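PDB 4V33: polysaccharide deacetylase-like protein from Bacillus anthracis, which is a putative zinc-binding polysaccharide deacetylase, required together with a second one for osmotic stability and maintenance of cell shape in this bacterium. Local coordinates for residues V144-H150 against P199-D205; F170-K175 against V217-L221. All blocks are in the same frame, centred on the assembly; numbering follows the deposited sequence.

Contact 1 of 2, residues V144-H150 against P199-D205; sequences VPVLMYH and PIFVTFD. With ACT (acetate ion), chain C.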
loop_
_atom_site.group_PDB
_atom_site.type_symbol
_atom_site.label_atom_id
_atom_site.label_comp_id
_atom_site.label_asym_id
_atom_site.label_seq_id
_atom_site.Cartn_x
_atom_site.Cartn_y
_atom_site.Cartn_z
ATOM N N VAL A 144 4.214 1.938 4.713
ATOM C CA VAL A 144 3.429 2.360 3.567
ATOM C C VAL A 144 2.855 3.746 3.850
ATOM O O VAL A 144 1.894 3.874 4.598
ATOM C CB VAL A 144 2.257 1.390 3.312
ATOM C CG1 VAL A 144 1.468 1.818 2.091
ATOM C CG2 VAL A 144 2.773 -0.048 3.126
ATOM N N PRO A 145 3.467 4.792 3.270
ATOM C CA PRO A 145 2.854 6.115 3.414
ATOM C C PRO A 145 1.582 6.198 2.587
ATOM O O PRO A 145 1.542 5.759 1.432
ATOM C CB PRO A 145 3.918 7.078 2.879
ATOM C CG PRO A 145 4.864 6.226 2.062
ATOM C CD PRO A 145 4.762 4.817 2.569
ATOM N N VAL A 146 0.551 6.770 3.195
ATOM C CA VAL A 146 -0.731 6.967 2.538
ATOM C C VAL A 146 -0.966 8.475 2.498
ATOM O O VAL A 146 -1.309 9.089 3.507
ATOM C CB VAL A 146 -1.862 6.242 3.289
ATOM C CG1 VAL A 146 -3.197 6.440 2.570
ATOM C CG2 VAL A 146 -1.530 4.752 3.420
ATOM N N LEU A 147 -0.726 9.070 1.332
ATOM C CA LEU A 147 -0.832 10.525 1.173
ATOM C C LEU A 147 -2.277 10.982 1.128
ATOM O O LEU A 147 -3.129 10.323 0.528
ATOM C CB LEU A 147 -0.156 10.951 -0.124
ATOM C CG LEU A 147 1.358 10.727 -0.196
ATOM C CD1 LEU A 147 1.861 10.844 -1.637
ATOM C CD2 LEU A 147 2.050 11.768 0.678
ATOM N N MET A 148 -2.546 12.130 1.750
ATOM C CA MET A 148 -3.876 12.719 1.733
ATOM C C MET A 148 -3.861 14.099 1.073
ATOM O O MET A 148 -3.266 15.049 1.605
ATOM C CB MET A 148 -4.423 12.847 3.147
ATOM C CG MET A 148 -5.788 13.544 3.197
ATOM S SD MET A 148 -6.465 13.664 4.852
ATOM C CE MET A 148 -5.132 14.529 5.676
ATOM N N TYR A 149 -4.498 14.178 -0.094
ATOM C CA TYR A 149 -4.757 15.438 -0.783
ATOM C C TYR A 149 -6.231 15.792 -0.714
ATOM O O TYR A 149 -7.075 14.931 -0.441
ATOM C CB TYR A 149 -4.374 15.316 -2.252
ATOM C CG TYR A 149 -2.895 15.193 -2.519
ATOM C CD1 TYR A 149 -2.103 16.336 -2.653
ATOM C CD2 TYR A 149 -2.288 13.957 -2.662
ATOM C CE1 TYR A 149 -0.761 16.250 -2.911
ATOM C CE2 TYR A 149 -0.930 13.855 -2.919
ATOM C CZ TYR A 149 -0.173 15.000 -3.052
ATOM O OH TYR A 149 1.170 14.885 -3.312
ATOM N N HIS A 150 -6.542 17.066 -0.943
ATOM C CA HIS A 150 -7.915 17.520 -1.086
ATOM C C HIS A 150 -8.112 18.192 -2.441
ATOM O O HIS A 150 -8.358 17.507 -3.433
ATOM C CB HIS A 150 -8.302 18.438 0.071
ATOM C CG HIS A 150 -8.567 17.699 1.341
ATOM N ND1 HIS A 150 -7.559 17.199 2.139
ATOM C CD2 HIS A 150 -9.732 17.330 1.928
ATOM C CE1 HIS A 150 -8.094 16.581 3.180
ATOM N NE2 HIS A 150 -9.408 16.635 3.069
ATOM N N PRO A 199 6.375 1.065 -1.761
ATOM C CA PRO A 199 4.925 1.210 -1.922
ATOM C C PRO A 199 4.430 2.536 -1.364
ATOM O O PRO A 199 4.937 3.010 -0.349
ATOM C CB PRO A 199 4.367 0.055 -1.074
ATOM C CG PRO A 199 5.447 -0.208 -0.051
ATOM C CD PRO A 199 6.724 -0.029 -0.834
ATOM N N ILE A 200 3.451 3.133 -2.033
ATOM C CA ILE A 200 2.854 4.374 -1.567
ATOM C C ILE A 200 1.432 4.481 -2.114
ATOM O O ILE A 200 1.159 4.017 -3.225
ATOM C CB ILE A 200 3.718 5.595 -1.977
ATOM C CG1 ILE A 200 3.203 6.876 -1.312
ATOM C CG2 ILE A 200 3.797 5.742 -3.509
ATOM C CD1 ILE A 200 4.261 7.998 -1.293
ATOM N N PHE A 201 0.538 5.065 -1.321
ATOM C CA PHE A 201 -0.848 5.266 -1.723
ATOM C C PHE A 201 -1.129 6.750 -1.837
ATOM O O PHE A 201 -1.044 7.476 -0.850
ATOM C CB PHE A 201 -1.803 4.659 -0.682
ATOM C CG PHE A 201 -1.904 3.164 -0.759
ATOM C CD1 PHE A 201 -0.816 2.366 -0.448
ATOM C CD2 PHE A 201 -3.087 2.555 -1.142
ATOM C CE1 PHE A 201 -0.901 0.980 -0.525
ATOM C CE2 PHE A 201 -3.179 1.175 -1.217
ATOM C CZ PHE A 201 -2.093 0.390 -0.912
ATOM N N VAL A 202 -1.439 7.204 -3.046
ATOM C CA VAL A 202 -1.885 8.575 -3.242
ATOM C C VAL A 202 -3.408 8.581 -3.107
ATOM O O VAL A 202 -4.096 7.843 -3.823
ATOM C CB VAL A 202 -1.493 9.096 -4.631
ATOM C CG1 VAL A 202 -1.985 10.532 -4.830
ATOM C CG2 VAL A 202 0.032 9.007 -4.826
ATOM N N THR A 203 -3.927 9.387 -2.178
ATOM C CA THR A 203 -5.383 9.479 -1.992
ATOM C C THR A 203 -5.861 10.924 -2.003
ATOM O O THR A 203 -5.124 11.844 -1.618
ATOM C CB THR A 203 -5.904 8.782 -0.685
ATOM O OG1 THR A 203 -5.694 9.627 0.456
ATOM C CG2 THR A 203 -5.232 7.426 -0.464
ATOM N N PHE A 204 -7.114 11.093 -2.420
ATOM C CA PHE A 204 -7.787 12.387 -2.492
ATOM C C PHE A 204 -9.101 12.288 -1.758
ATOM O O PHE A 204 -9.834 11.302 -1.920
ATOM C CB PHE A 204 -8.093 12.742 -3.947
ATOM C CG PHE A 204 -6.880 12.860 -4.806
ATOM C CD1 PHE A 204 -6.374 11.747 -5.454
ATOM C CD2 PHE A 204 -6.243 14.083 -4.971
ATOM C CE1 PHE A 204 -5.241 11.832 -6.255
ATOM C CE2 PHE A 204 -5.103 14.179 -5.773
ATOM C CZ PHE A 204 -4.603 13.050 -6.416
ATOM N N ASP A 205 -9.411 13.317 -0.977
ATOM C CA ASP A 205 -10.672 13.351 -0.245
ATOM C C ASP A 205 -11.661 14.322 -0.854
ATOM O O ASP A 205 -11.327 15.496 -1.074
ATOM C CB ASP A 205 -10.445 13.751 1.218
ATOM C CG ASP A 205 -9.851 12.627 2.052
ATOM O OD1 ASP A 205 -9.424 11.608 1.484
ATOM O OD2 ASP A 205 -9.818 12.769 3.291
HETATM C C ACT C . -11.509 14.632 5.472
HETATM O O ACT C . -11.260 14.776 4.245
HETATM O OXT ACT C . -12.407 15.349 5.987
HETATM C CH3 ACT C . -10.760 13.638 6.297
#

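Contact 2 of 2, residues F170-K175 against V217-L221; sequences FEAQMK and VLQKL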
loop_
_atom_site.group_PDB
_atom_site.type_symbol
_atom_site.label_atom_id
_atom_site.label_comp_id
_atom_site.label_asym_id
_atom_site.label_seq_id
_atom_site.Cartn_x
_atom_site.Cartn_y
_atom_site.Cartn_z
ATOM N N PHE A 170 1.576 19.759 -7.315
ATOM C CA PHE A 170 1.161 18.363 -7.354
ATOM C C PHE A 170 2.000 17.592 -8.371
ATOM O O PHE A 170 2.480 16.497 -8.085
ATOM C CB PHE A 170 -0.330 18.226 -7.691
ATOM C CG PHE A 170 -0.775 16.800 -7.820
ATOM C CD1 PHE A 170 -0.846 15.980 -6.696
ATOM C CD2 PHE A 170 -1.070 16.257 -9.066
ATOM C CE1 PHE A 170 -1.223 14.650 -6.803
ATOM C CE2 PHE A 170 -1.460 14.917 -9.185
ATOM C CZ PHE A 170 -1.539 14.114 -8.052
ATOM N N GLU A 171 2.194 18.174 -9.550
ATOM C CA GLU A 171 3.011 17.524 -10.565
ATOM C C GLU A 171 4.435 17.305 -10.070
ATOM O O GLU A 171 5.022 16.258 -10.323
ATOM C CB GLU A 171 3.001 18.319 -11.876
ATOM C CG GLU A 171 3.810 17.643 -12.978
ATOM C CD GLU A 171 3.604 18.262 -14.341
ATOM O OE1 GLU A 171 2.569 18.926 -14.560
ATOM O OE2 GLU A 171 4.491 18.079 -15.203
ATOM N N ALA A 172 4.989 18.290 -9.364
ATOM C CA ALA A 172 6.363 18.183 -8.880
ATOM C C ALA A 172 6.477 17.058 -7.854
ATOM O O ALA A 172 7.481 16.342 -7.822
ATOM C CB ALA A 172 6.831 19.508 -8.286
ATOM N N GLN A 173 5.445 16.906 -7.029
ATOM C CA GLN A 173 5.406 15.843 -6.025
ATOM C C GLN A 173 5.293 14.467 -6.678
ATOM O O GLN A 173 6.019 13.531 -6.315
ATOM C CB GLN A 173 4.264 16.102 -5.042
ATOM C CG GLN A 173 4.543 17.318 -4.157
ATOM C CD GLN A 173 3.285 17.922 -3.550
ATOM O OE1 GLN A 173 2.234 17.282 -3.480
ATOM N NE2 GLN A 173 3.391 19.164 -3.102
ATOM N N MET A 174 4.405 14.349 -7.657
ATOM C CA MET A 174 4.271 13.090 -8.382
ATOM C C MET A 174 5.535 12.767 -9.178
ATOM O O MET A 174 5.931 11.603 -9.288
ATOM C CB MET A 174 3.042 13.110 -9.283
ATOM C CG MET A 174 1.729 13.242 -8.529
ATOM S SD MET A 174 1.358 11.880 -7.378
ATOM C CE MET A 174 1.828 12.607 -5.809
ATOM N N LYS A 175 6.180 13.796 -9.718
ATOM C CA LYS A 175 7.424 13.587 -10.452
ATOM C C LYS A 175 8.502 13.064 -9.511
ATOM O O LYS A 175 9.345 12.249 -9.910
ATOM C CB LYS A 175 7.888 14.885 -11.128
ATOM C CG LYS A 175 9.140 14.725 -11.976
ATOM C CD LYS A 175 9.486 16.021 -12.685
ATOM C CE LYS A 175 10.636 15.842 -13.677
ATOM N NZ LYS A 175 11.939 15.570 -13.010
ATOM N N VAL A 217 -2.624 15.347 -14.660
ATOM C CA VAL A 217 -1.200 15.326 -14.322
ATOM C C VAL A 217 -0.691 13.887 -14.312
ATOM O O VAL A 217 0.384 13.585 -14.838
ATOM C CB VAL A 217 -0.941 15.988 -12.955
ATOM C CG1 VAL A 217 0.438 15.622 -12.425
ATOM C CG2 VAL A 217 -1.104 17.508 -13.056
ATOM N N LEU A 218 -1.470 12.989 -13.718
ATOM C CA LEU A 218 -1.084 11.581 -13.698
ATOM C C LEU A 218 -1.039 10.955 -15.102
ATOM O O LEU A 218 -0.146 10.151 -15.405
ATOM C CB LEU A 218 -1.985 10.788 -12.748
ATOM C CG LEU A 218 -1.833 11.160 -11.269
ATOM C CD1 LEU A 218 -2.856 10.388 -10.424
ATOM C CD2 LEU A 218 -0.407 10.896 -10.783
ATOM N N GLN A 219 -1.977 11.336 -15.966
ATOM C CA GLN A 219 -1.946 10.882 -17.356
ATOM C C GLN A 219 -0.678 11.355 -18.069
ATOM O O GLN A 219 -0.083 10.618 -18.855
ATOM C CB GLN A 219 -3.158 11.399 -18.125
ATOM C CG GLN A 219 -4.460 10.721 -17.775
ATOM C CD GLN A 219 -5.599 11.238 -18.622
ATOM O OE1 GLN A 219 -5.916 12.425 -18.588
ATOM N NE2 GLN A 219 -6.201 10.357 -19.408
ATOM N N LYS A 220 -0.276 12.590 -17.786
ATOM C CA LYS A 220 0.922 13.149 -18.396
ATOM C C LYS A 220 2.173 12.387 -17.964
ATOM O O LYS A 220 3.014 12.039 -18.793
ATOM C CB LYS A 220 1.060 14.629 -18.038
ATOM C CG LYS A 220 2.342 15.268 -18.551
ATOM C CD LYS A 220 2.482 16.701 -18.067
ATOM C CE LYS A 220 3.839 17.278 -18.472
ATOM N NZ LYS A 220 4.021 18.667 -17.968
ATOM N N LEU A 221 2.287 12.127 -16.664
ATOM C CA LEU A 221 3.488 11.496 -16.122
ATOM C C LEU A 221 3.566 10.012 -16.455
ATOM O O LEU A 221 4.650 9.425 -16.481
ATOM C CB LEU A 221 3.570 11.710 -14.606
ATOM C CG LEU A 221 3.798 13.166 -14.183
ATOM C CD1 LEU A 221 3.799 13.305 -12.666
ATOM C CD2 LEU A 221 5.092 13.696 -14.775
HETATM O O HOH W 1 1.935 19.889 -17.188
#

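Contact 1 of 2, residues V144-H150 against P199-D205
Leu147 O takes two hydrogen bonds from Thr203 of the neighbouring parallel strand, from N and, at 2.7 Å, from OG1. With chi1 at 80°, the hydroxyl sits between its own N and carbonyl carbon, close to that acceptor; it is also hydrogen-bonded to Arg343. The ladder continues on both sides, from Phe201 N to Pro145 O (3.0 Å) and from Asp205 N to Tyr149 O (2.9 Å). Side chains pack closely on both faces of the pair. Tyr149 CB presses obliquely on Phe204 CD2 at 3.5 Å, and the two rings are nearly parallel but slid apart so that they barely overlap. Where Val144 meets Phe201, Val144 CG1 reaches ring atom CD1 at 3.5 Å. The C-terminal end is more open. Partly exposed His150 lays one ring face over Asp205 CB, a CH-pi contact with CB 3.9 Å from the centroid, while His150 NE2 donates to an acetate oxygen at 2.9 Å. Asp205, salt-bridged to Arg343, directly precedes the zinc ligand Asp206. A parallel strand ending in TFDD, paired with strand 146-149 beside the metal, is typical of the NodB-like deformed (beta/alpha) barrel of polysaccharide deacetylases.

Contact 2 of 2, residues F170-K175 against V217-L221
Val217 overlaps the rim of the Phe170 ring and the backbone of the following residue, Glu171, with its CB lying in the ring plane at the edge and its CG1 approaching obliquely, 3.7 Å from Phe170 CD2. The two segments belong to helices 167-179 and 211-221 on the outside of the deformed (beta/alpha) barrel, and helix 211-221 is the connection of a beta-alpha-beta unit between the adjacent parallel strands 199-206 and 230-234. The short axes approach to 10.3 Å and run in the same general direction at 40°. Val217 CG1, anti to its own N (chi1 164°), also rests on Glu171 CA and on the first carbons of that side chain. Deeper in, Leu218 CG stands at another part of the Phe170 edge, while its CD2 branch reaches Met174 CG at 3.9 Å. Met174 turns sharply at chi2 (-62°) and bends again at chi3; its CG lies over one face of Phe170, offset toward the rim, and only the terminal methyl CE leads away from helix 211-221. On the outer side the contact becomes polar. Extended Glu171 and Lys220 cross at about a right angle, and Lys220 NZ donates to the syn lone pair of Glu171 OE2 at 2.9 Å, forming a salt bridge. A water donates to the other oxygen, Glu171 OE1, and lies beside the same ammonium group, although that second distance is doubtfully short. Lys220 is exposed and also touches a crystal neighbour. At the C-terminal end, Leu221 O receives a bond from Lys178 NZ, and Leu221 CD1 lies against helix 167-179, tightly packed at 3.5 Å from Met174 CB.

Overall arrangement
The two contacts are adjoining layers of one barrel wall, with centres about 14 Å apart. Contact 1 is the buried strand pair and contact 2 joins two helices outside it. They meet through aromatic residues: Phe204 CZ lies 3.6 Å from Phe170 CZ, and the rings of Tyr149 and Phe170 meet edge-to-face. Tyr149 OH probably hydrogen-bonds Gln173 OE1 at 2.6 Å, giving the hydroxyl a polar partner within this packing. Strand 199-206 is followed, after a short connection, by helix 211-221, so the contacts are also linked through the chain. Only contact 1 reaches the metal site: the side chain of Asp205 comes within about 4 Å of the zinc held by Asp206, His264 and His268.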